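Local coordinates for envelope polyprotein (Puumala orthohantavirus, PDB 5FXU) that supplies the Gn ectodomain of the antigenic hantaviral surface, where it probably acts with its partner glycoprotein Gc in cell entry, at residues G281-K286 with G298-G303; T58-E63 with P325-E330; L114-T119 with Y307-V312. All blocks are in the same frame, centred on the assembly; numbering follows the deposited sequence.

Contact 1: G281-K286 with G298-G303. With NAG (2-acetamido-2-deoxy-beta-D-glucopyranose), chain C.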
# COMPACT_ATOMS: atom_id res chain seq x y z
N GLY A 281 -8.95 20.62 10.98
CA GLY A 281 -9.96 21.11 10.06
C GLY A 281 -9.71 20.81 8.60
O GLY A 281 -8.69 20.21 8.26
N LYS A 282 -10.64 21.26 7.75
CA LYS A 282 -10.57 21.03 6.30
C LYS A 282 -9.54 21.92 5.60
O LYS A 282 -9.46 23.11 5.86
CB LYS A 282 -11.95 21.20 5.66
CG LYS A 282 -12.91 20.13 6.15
CD LYS A 282 -14.38 20.44 5.92
CE LYS A 282 -15.25 19.78 6.99
NZ LYS A 282 -16.62 19.48 6.49
N VAL A 283 -8.76 21.32 4.71
CA VAL A 283 -7.81 22.04 3.89
C VAL A 283 -7.90 21.66 2.42
O VAL A 283 -8.32 20.55 2.08
CB VAL A 283 -6.36 21.87 4.40
CG1 VAL A 283 -6.19 22.53 5.76
CG2 VAL A 283 -5.96 20.40 4.47
N THR A 284 -7.48 22.58 1.57
CA THR A 284 -7.45 22.34 0.15
C THR A 284 -6.09 22.74 -0.38
O THR A 284 -5.30 23.38 0.32
CB THR A 284 -8.53 23.14 -0.58
OG1 THR A 284 -8.37 24.55 -0.29
CG2 THR A 284 -9.92 22.69 -0.13
N GLY A 285 -5.80 22.34 -1.61
CA GLY A 285 -4.53 22.69 -2.21
C GLY A 285 -4.44 22.38 -3.67
O GLY A 285 -5.37 21.80 -4.23
N LYS A 286 -3.30 22.74 -4.26
CA LYS A 286 -3.06 22.58 -5.69
C LYS A 286 -2.07 21.46 -5.98
O LYS A 286 -0.91 21.51 -5.55
CB LYS A 286 -2.51 23.87 -6.26
CG LYS A 286 -3.37 25.08 -5.94
CD LYS A 286 -2.63 26.36 -6.29
CE LYS A 286 -3.57 27.54 -6.23
NZ LYS A 286 -2.81 28.82 -6.32
N GLY A 298 -8.60 17.60 2.01
CA GLY A 298 -8.32 16.67 3.07
C GLY A 298 -8.57 17.30 4.41
O GLY A 298 -9.13 18.38 4.49
N VAL A 299 -8.10 16.62 5.46
CA VAL A 299 -8.25 17.07 6.83
C VAL A 299 -6.89 17.19 7.47
O VAL A 299 -6.13 16.22 7.57
CB VAL A 299 -9.12 16.09 7.61
CG1 VAL A 299 -9.20 16.46 9.08
CG2 VAL A 299 -10.52 16.07 7.00
N ALA A 300 -6.57 18.40 7.90
CA ALA A 300 -5.36 18.68 8.62
C ALA A 300 -5.45 18.09 10.01
O ALA A 300 -6.51 18.17 10.66
CB ALA A 300 -5.14 20.18 8.72
N PHE A 301 -4.34 17.53 10.48
CA PHE A 301 -4.26 17.05 11.83
C PHE A 301 -2.88 17.34 12.44
O PHE A 301 -1.92 17.67 11.74
CB PHE A 301 -4.54 15.55 11.86
CG PHE A 301 -3.44 14.72 11.31
CD1 PHE A 301 -3.39 14.42 9.95
CD2 PHE A 301 -2.43 14.21 12.14
CE1 PHE A 301 -2.38 13.62 9.43
CE2 PHE A 301 -1.42 13.43 11.61
CZ PHE A 301 -1.39 13.14 10.26
N SER A 302 -2.83 17.17 13.76
CA SER A 302 -1.57 17.16 14.50
C SER A 302 -1.55 15.96 15.42
O SER A 302 -2.58 15.33 15.68
CB SER A 302 -1.38 18.45 15.30
OG SER A 302 -2.40 18.59 16.26
N GLY A 303 -0.37 15.66 15.92
CA GLY A 303 -0.16 14.56 16.80
C GLY A 303 0.43 13.42 16.03
O GLY A 303 1.04 13.59 14.97
C1 NAG C . 4.78 14.37 14.95
C2 NAG C . 4.44 15.41 16.02
C3 NAG C . 5.55 15.47 17.06
C4 NAG C . 6.04 14.10 17.56
C5 NAG C . 6.12 13.06 16.43
C6 NAG C . 6.26 11.61 16.89
C7 NAG C . 3.24 17.50 15.51
C8 NAG C . 3.36 18.81 14.81
N2 NAG C . 4.33 16.73 15.42
O3 NAG C . 5.07 16.26 18.16
O4 NAG C . 7.35 14.39 18.07
O5 NAG C . 4.93 13.13 15.62
O6 NAG C . 4.99 11.11 17.32
O7 NAG C . 2.21 17.18 16.10
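Val283 sets its CG1 methyl against CB of Ala300 at 3.9 Å, the apolar overlap between two strands that otherwise meet mainly through their backbones. With CG1 anti to the carbonyl carbon (chi1 -67°), the other methyl, CG2, falls between the backbone N and the carbonyl carbon and lies alongside the Gly298 carbonyl, 3.8 Å from its O. Gly298 faces Val283 in the register but has no side chain of its own, and the valine methyls lie over the backbone of Gly298 and Ala300. Phe79 and Thr81 of strand 79-89, with Trp60 and Trp62 of strand 54-64, cover this buried face. The opposite face carries Lys282 and Val299, a non-hydrogen-bonded pair whose side chains meet the other strand chiefly at carbonyl oxygens; Lys282 runs outward as an extended chain at the surface.

The two strands are the arms of a beta hairpin, 278-285 with 296-302, which forms two of the three strands of a small antiparallel sheet. Hydrogen-bonded pairs flank Lys282 and Val299. Val283 N reaches Gly298 O at 3.0 Å in an almost straight bond (174° at the hydrogen), and Gly298 N returns to Val283 O. At the other pair Ala300 N binds Gly281 O at 2.8 Å, approaching nearly along the C=O axis, while the reciprocal bond from Gly281 N to Ala300 O is stretched to 3.5 Å and weak. The backbone angles of Gly281 would jam a CB against the preceding carbonyl.

On its other edge this middle strand pairs with the chain at Gly326 and Ile328, and Phe301 packs on Asn117. At its end Gly303 N donates to O7 of the N-acetylglucosamine, 3.0 Å away, a single bond to the acetamido group of the glycan carried by Asn117.

Contact 2: T58-E63 with P325-E330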
# COMPACT_ATOMS: atom_id res chain seq x y z
N THR A 58 4.05 15.61 -5.67
CA THR A 58 3.68 16.91 -5.20
C THR A 58 3.65 16.85 -3.70
O THR A 58 2.91 16.07 -3.15
CB THR A 58 2.32 17.30 -5.74
OG1 THR A 58 2.47 17.53 -7.13
CG2 THR A 58 1.78 18.58 -5.05
N LYS A 59 4.47 17.64 -3.04
CA LYS A 59 4.42 17.77 -1.59
C LYS A 59 3.42 18.84 -1.17
O LYS A 59 3.56 19.96 -1.56
CB LYS A 59 5.79 18.14 -1.07
CG LYS A 59 5.88 18.22 0.42
CD LYS A 59 7.26 18.68 0.79
CE LYS A 59 7.37 18.86 2.27
NZ LYS A 59 8.76 19.27 2.62
N TRP A 60 2.45 18.48 -0.33
CA TRP A 60 1.38 19.33 0.08
C TRP A 60 1.39 19.39 1.61
O TRP A 60 1.28 18.37 2.26
CB TRP A 60 0.05 18.73 -0.42
CG TRP A 60 -1.17 19.52 -0.04
CD1 TRP A 60 -1.26 20.89 0.07
CD2 TRP A 60 -2.47 19.01 0.25
NE1 TRP A 60 -2.52 21.25 0.46
CE2 TRP A 60 -3.29 20.12 0.58
CE3 TRP A 60 -3.02 17.73 0.30
CZ2 TRP A 60 -4.66 19.98 0.91
CZ3 TRP A 60 -4.36 17.59 0.63
CH2 TRP A 60 -5.16 18.71 0.94
N THR A 61 1.53 20.59 2.16
CA THR A 61 1.78 20.81 3.60
C THR A 61 0.85 21.91 4.14
O THR A 61 0.37 22.73 3.39
CB THR A 61 3.25 21.23 3.85
OG1 THR A 61 3.58 22.35 3.01
CG2 THR A 61 4.17 20.13 3.51
N TRP A 62 0.61 21.94 5.45
CA TRP A 62 -0.20 22.99 6.05
C TRP A 62 0.54 23.68 7.20
O TRP A 62 1.37 23.04 7.84
CB TRP A 62 -1.54 22.43 6.51
CG TRP A 62 -1.55 21.64 7.80
CD1 TRP A 62 -1.40 20.30 7.94
CD2 TRP A 62 -1.77 22.15 9.12
NE1 TRP A 62 -1.48 19.94 9.25
CE2 TRP A 62 -1.73 21.06 10.00
CE3 TRP A 62 -1.99 23.43 9.64
CZ2 TRP A 62 -1.89 21.20 11.39
CZ3 TRP A 62 -2.17 23.57 11.02
CH2 TRP A 62 -2.13 22.46 11.88
N GLU A 63 0.21 24.97 7.43
CA GLU A 63 0.71 25.76 8.56
C GLU A 63 -0.45 26.51 9.20
O GLU A 63 -1.35 26.93 8.50
CB GLU A 63 1.75 26.79 8.10
CG GLU A 63 2.93 26.19 7.36
CD GLU A 63 4.11 27.14 7.12
OE1 GLU A 63 3.92 28.38 7.00
OE2 GLU A 63 5.25 26.63 7.03
N PRO A 325 2.12 15.45 4.27
CA PRO A 325 2.39 15.26 5.69
C PRO A 325 1.53 16.18 6.52
O PRO A 325 1.37 17.35 6.19
CB PRO A 325 3.86 15.62 5.83
CG PRO A 325 4.28 16.26 4.57
CD PRO A 325 3.32 15.84 3.51
N GLY A 326 0.94 15.61 7.57
CA GLY A 326 0.03 16.34 8.45
C GLY A 326 -1.38 16.51 7.89
O GLY A 326 -2.17 17.23 8.46
N ILE A 327 -1.70 15.84 6.78
CA ILE A 327 -3.03 15.93 6.17
C ILE A 327 -3.53 14.53 5.80
O ILE A 327 -2.84 13.79 5.12
CB ILE A 327 -3.01 16.75 4.88
CG1 ILE A 327 -2.44 18.15 5.15
CG2 ILE A 327 -4.41 16.83 4.27
CD1 ILE A 327 -2.20 18.98 3.91
N ILE A 328 -4.75 14.19 6.24
CA ILE A 328 -5.42 12.99 5.76
C ILE A 328 -6.10 13.38 4.44
O ILE A 328 -7.15 14.04 4.46
CB ILE A 328 -6.47 12.48 6.75
CG1 ILE A 328 -5.80 12.20 8.10
CG2 ILE A 328 -7.16 11.20 6.21
CD1 ILE A 328 -6.77 12.02 9.23
N MET A 329 -5.48 13.00 3.32
CA MET A 329 -6.04 13.35 2.01
C MET A 329 -7.40 12.65 1.77
O MET A 329 -7.69 11.58 2.32
CB MET A 329 -5.02 13.15 0.86
CG MET A 329 -4.60 11.72 0.63
SD MET A 329 -3.30 11.72 -0.62
CE MET A 329 -1.95 11.28 0.46
N GLU A 330 -8.29 13.33 1.05
CA GLU A 330 -9.66 12.86 0.85
C GLU A 330 -9.61 11.51 0.14
O GLU A 330 -9.14 11.41 -0.98
CB GLU A 330 -10.44 13.86 0.01
CG GLU A 330 -11.90 13.48 -0.30
CD GLU A 330 -12.70 13.37 0.97
OE1 GLU A 330 -13.21 14.42 1.46
OE2 GLU A 330 -12.73 12.26 1.53
O HOH W 1 2.22 19.93 6.58
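The edge strand 327-329 of the small three-stranded antiparallel sheet packs against strand 54-64 through Ile327, which fits between the indoles of Trp60 and Trp62. This is side-chain packing between separate strands, with no direct backbone pairing across it. Over Trp60 the CD1 methyl of Ile327 makes a CH-pi contact, 3.7 Å from the centroid of the six-membered ring and 13° off its normal, and CG2 lies 3.7 Å from Trp60 CZ3. The Trp60 ring is carried there by a CG anti to the backbone N (chi1 179°), and the isoleucine side chain crosses it at about a right angle. Met329 CB comes up at the ring's edge, near its plane, while Val283 and Ile296 of the hairpin also pack on the indole.

Trp62 takes the other flank. Its CD1 touches Ile327 CG1 at 3.7 Å, and its NE1 makes a weak hydrogen bond of 2.9 Å to Gly326 O, bent to 120° at the hydrogen though the oxygen lies near the ring plane. Phe301 O is a second, also weak, acceptor for this buried N-H. Gly326 has a positive phi, and a CB there would come tightly against the indole nitrogen, consistent with glycine at this turn.

Pro325 adds apolar contacts: its CG meets the Thr61 CG2 methyl, and its CD rests 3.5 Å from Trp60 O. One water links the two backbones where they do not meet directly, accepting from Trp62 N at 2.8 Å and donating to Pro325 O at 2.7 Å.

Contact 3: L114-T119 with Y307-V312; sequences LSCNQT and YTSTGV. With NAG (2-acetamido-2-deoxy-beta-D-glucopyranose), chain C.
Ser309 points its side chain at the backbone of Cys116, and Ser115 presents its own to the chain at Tyr307 and Thr308. With OG anti to the carbonyl carbon (chi1 -47°), Ser309 accepts a hydrogen bond from Cys116 N at 2.8 Å and also lies 3.5 Å from Cys116 CB. Its backbone faces the same strand: Ser309 N donates to Leu114 O at 2.8 Å, in the carbonyl plane, and this main-chain and side-chain pair grips both flanks of Ser115. That serine brings CB to within 3.2 Å of Tyr307 O, while its OG lies 3.7 Å from the Thr308 CG2 methyl. Two waters fill in the polar contacts, one between Cys116 O and Ser309 OG, the other between Cys116 O and Tyr307 O.

Cys116 turns its sulphur to Cys121, closing a disulfide across the short turn that follows strand 107-116. Within that turn Asn117 OD1 receives Thr119 N at 2.9 Å, the N-H coming from 38° above the carbonyl plane. Asn117 ND2 is joined covalently to C1 of N-acetylglucosamine and also donates to Gly303 O; Thr119 OG1 accepts from the sugar's N2 at 2.9 Å. The serine-held strand end thus leads into an Asx turn built on an Asn-Gln-Thr sequon, the classic N-glycosylation site.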
# COMPACT_ATOMS: atom_id res chain seq x y z
N LEU A 114 5.12 6.12 3.67
CA LEU A 114 5.36 7.14 4.71
C LEU A 114 4.06 7.52 5.38
O LEU A 114 3.07 7.73 4.71
CB LEU A 114 5.97 8.39 4.11
CG LEU A 114 7.26 8.23 3.34
CD1 LEU A 114 7.63 9.50 2.59
CD2 LEU A 114 8.37 7.84 4.29
N SER A 115 4.09 7.59 6.71
CA SER A 115 2.97 8.00 7.51
C SER A 115 3.53 9.16 8.31
O SER A 115 4.40 8.95 9.15
CB SER A 115 2.48 6.89 8.45
OG SER A 115 2.01 5.78 7.71
N CYS A 116 3.01 10.36 8.06
CA CYS A 116 3.64 11.59 8.50
C CYS A 116 2.66 12.60 9.13
O CYS A 116 1.51 12.71 8.72
CB CYS A 116 4.24 12.28 7.30
SG CYS A 116 5.35 11.30 6.28
N ASN A 117 3.15 13.35 10.10
CA ASN A 117 2.47 14.57 10.55
C ASN A 117 3.26 15.71 9.94
O ASN A 117 4.08 15.47 9.07
CB ASN A 117 2.33 14.61 12.08
CG ASN A 117 3.65 14.69 12.82
OD1 ASN A 117 4.69 15.03 12.25
ND2 ASN A 117 3.61 14.36 14.11
N GLN A 118 3.02 16.95 10.38
CA GLN A 118 3.78 18.10 9.83
C GLN A 118 5.30 18.03 9.96
O GLN A 118 6.00 18.53 9.09
CB GLN A 118 3.32 19.40 10.49
CG GLN A 118 1.94 19.85 10.10
CD GLN A 118 1.43 20.88 11.07
OE1 GLN A 118 1.20 20.56 12.23
NE2 GLN A 118 1.22 22.10 10.59
N THR A 119 5.79 17.43 11.03
CA THR A 119 7.22 17.50 11.37
C THR A 119 7.98 16.18 11.27
O THR A 119 9.19 16.19 11.14
CB THR A 119 7.41 18.07 12.80
OG1 THR A 119 6.65 17.29 13.76
CG2 THR A 119 6.90 19.49 12.86
N TYR A 307 -2.38 7.29 9.62
CA TYR A 307 -2.49 6.72 8.27
C TYR A 307 -1.27 7.08 7.44
O TYR A 307 -0.51 7.97 7.78
CB TYR A 307 -3.76 7.24 7.60
CG TYR A 307 -5.01 7.03 8.42
CD1 TYR A 307 -5.38 5.75 8.81
CD2 TYR A 307 -5.82 8.09 8.80
CE1 TYR A 307 -6.51 5.53 9.57
CE2 TYR A 307 -6.96 7.89 9.56
CZ TYR A 307 -7.29 6.60 9.94
OH TYR A 307 -8.39 6.38 10.72
N THR A 308 -1.12 6.41 6.31
CA THR A 308 -0.13 6.77 5.33
C THR A 308 -0.47 8.15 4.75
O THR A 308 -1.63 8.55 4.73
CB THR A 308 -0.04 5.71 4.18
OG1 THR A 308 -1.28 5.59 3.51
CG2 THR A 308 0.37 4.37 4.71
N SER A 309 0.55 8.83 4.25
CA SER A 309 0.43 10.19 3.75
C SER A 309 0.69 10.26 2.25
O SER A 309 0.96 11.33 1.73
CB SER A 309 1.45 11.09 4.45
OG SER A 309 1.44 10.87 5.85
N THR A 310 0.56 9.13 1.54
CA THR A 310 0.83 9.09 0.10
C THR A 310 -0.39 8.59 -0.69
O THR A 310 -1.13 7.72 -0.23
CB THR A 310 2.00 8.17 -0.22
OG1 THR A 310 1.71 6.88 0.32
CG2 THR A 310 3.31 8.68 0.41
N GLY A 311 -0.59 9.16 -1.87
CA GLY A 311 -1.64 8.70 -2.76
C GLY A 311 -1.54 9.31 -4.14
O GLY A 311 -0.56 9.97 -4.46
N VAL A 312 -2.57 9.08 -4.94
CA VAL A 312 -2.68 9.61 -6.29
C VAL A 312 -4.05 10.27 -6.42
O VAL A 312 -5.02 9.79 -5.88
CB VAL A 312 -2.59 8.47 -7.33
CG1 VAL A 312 -2.56 8.97 -8.75
CG2 VAL A 312 -1.31 7.67 -7.11
C1 NAG C . 4.78 14.37 14.95
C2 NAG C . 4.44 15.41 16.02
C3 NAG C . 5.55 15.47 17.06
C4 NAG C . 6.04 14.10 17.56
C5 NAG C . 6.12 13.06 16.43
C6 NAG C . 6.26 11.61 16.89
C7 NAG C . 3.24 17.50 15.51
C8 NAG C . 3.36 18.81 14.81
N2 NAG C . 4.33 16.73 15.42
O3 NAG C . 5.07 16.26 18.16
O4 NAG C . 7.35 14.39 18.07
O5 NAG C . 4.93 13.13 15.62
O6 NAG C . 4.99 11.11 17.32
O7 NAG C . 2.21 17.18 16.10
O HOH W 2 -0.53 12.56 6.57
O HOH W 3 -0.30 10.34 9.01

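In the fold
Contacts 2 and 3 are buried, whereas contact 1 lies partly at the surface, with a lysine on its outer face. Contacts 1 and 2 share the three-stranded sheet: 298-303 lies on its middle strand, hydrogen-bonded on one side to 281-286 and on the other to 325-330. Chemistry follows place. Contact 1 is chiefly backbone pairing, contact 2 aromatic and aliphatic packing with one weak direct hydrogen bond and a water bridge, and contact 3 one backbone bond and one serine hydroxyl bond, with bridging water. Contact 3 meets contact 2 through Gly326 N to Cys116 O and Gln118 NE2 to Trp62 O. Contacts 1 and 3 hold the same N-acetylglucosamine, the first through Gly303, the other through Asn117 and Thr119.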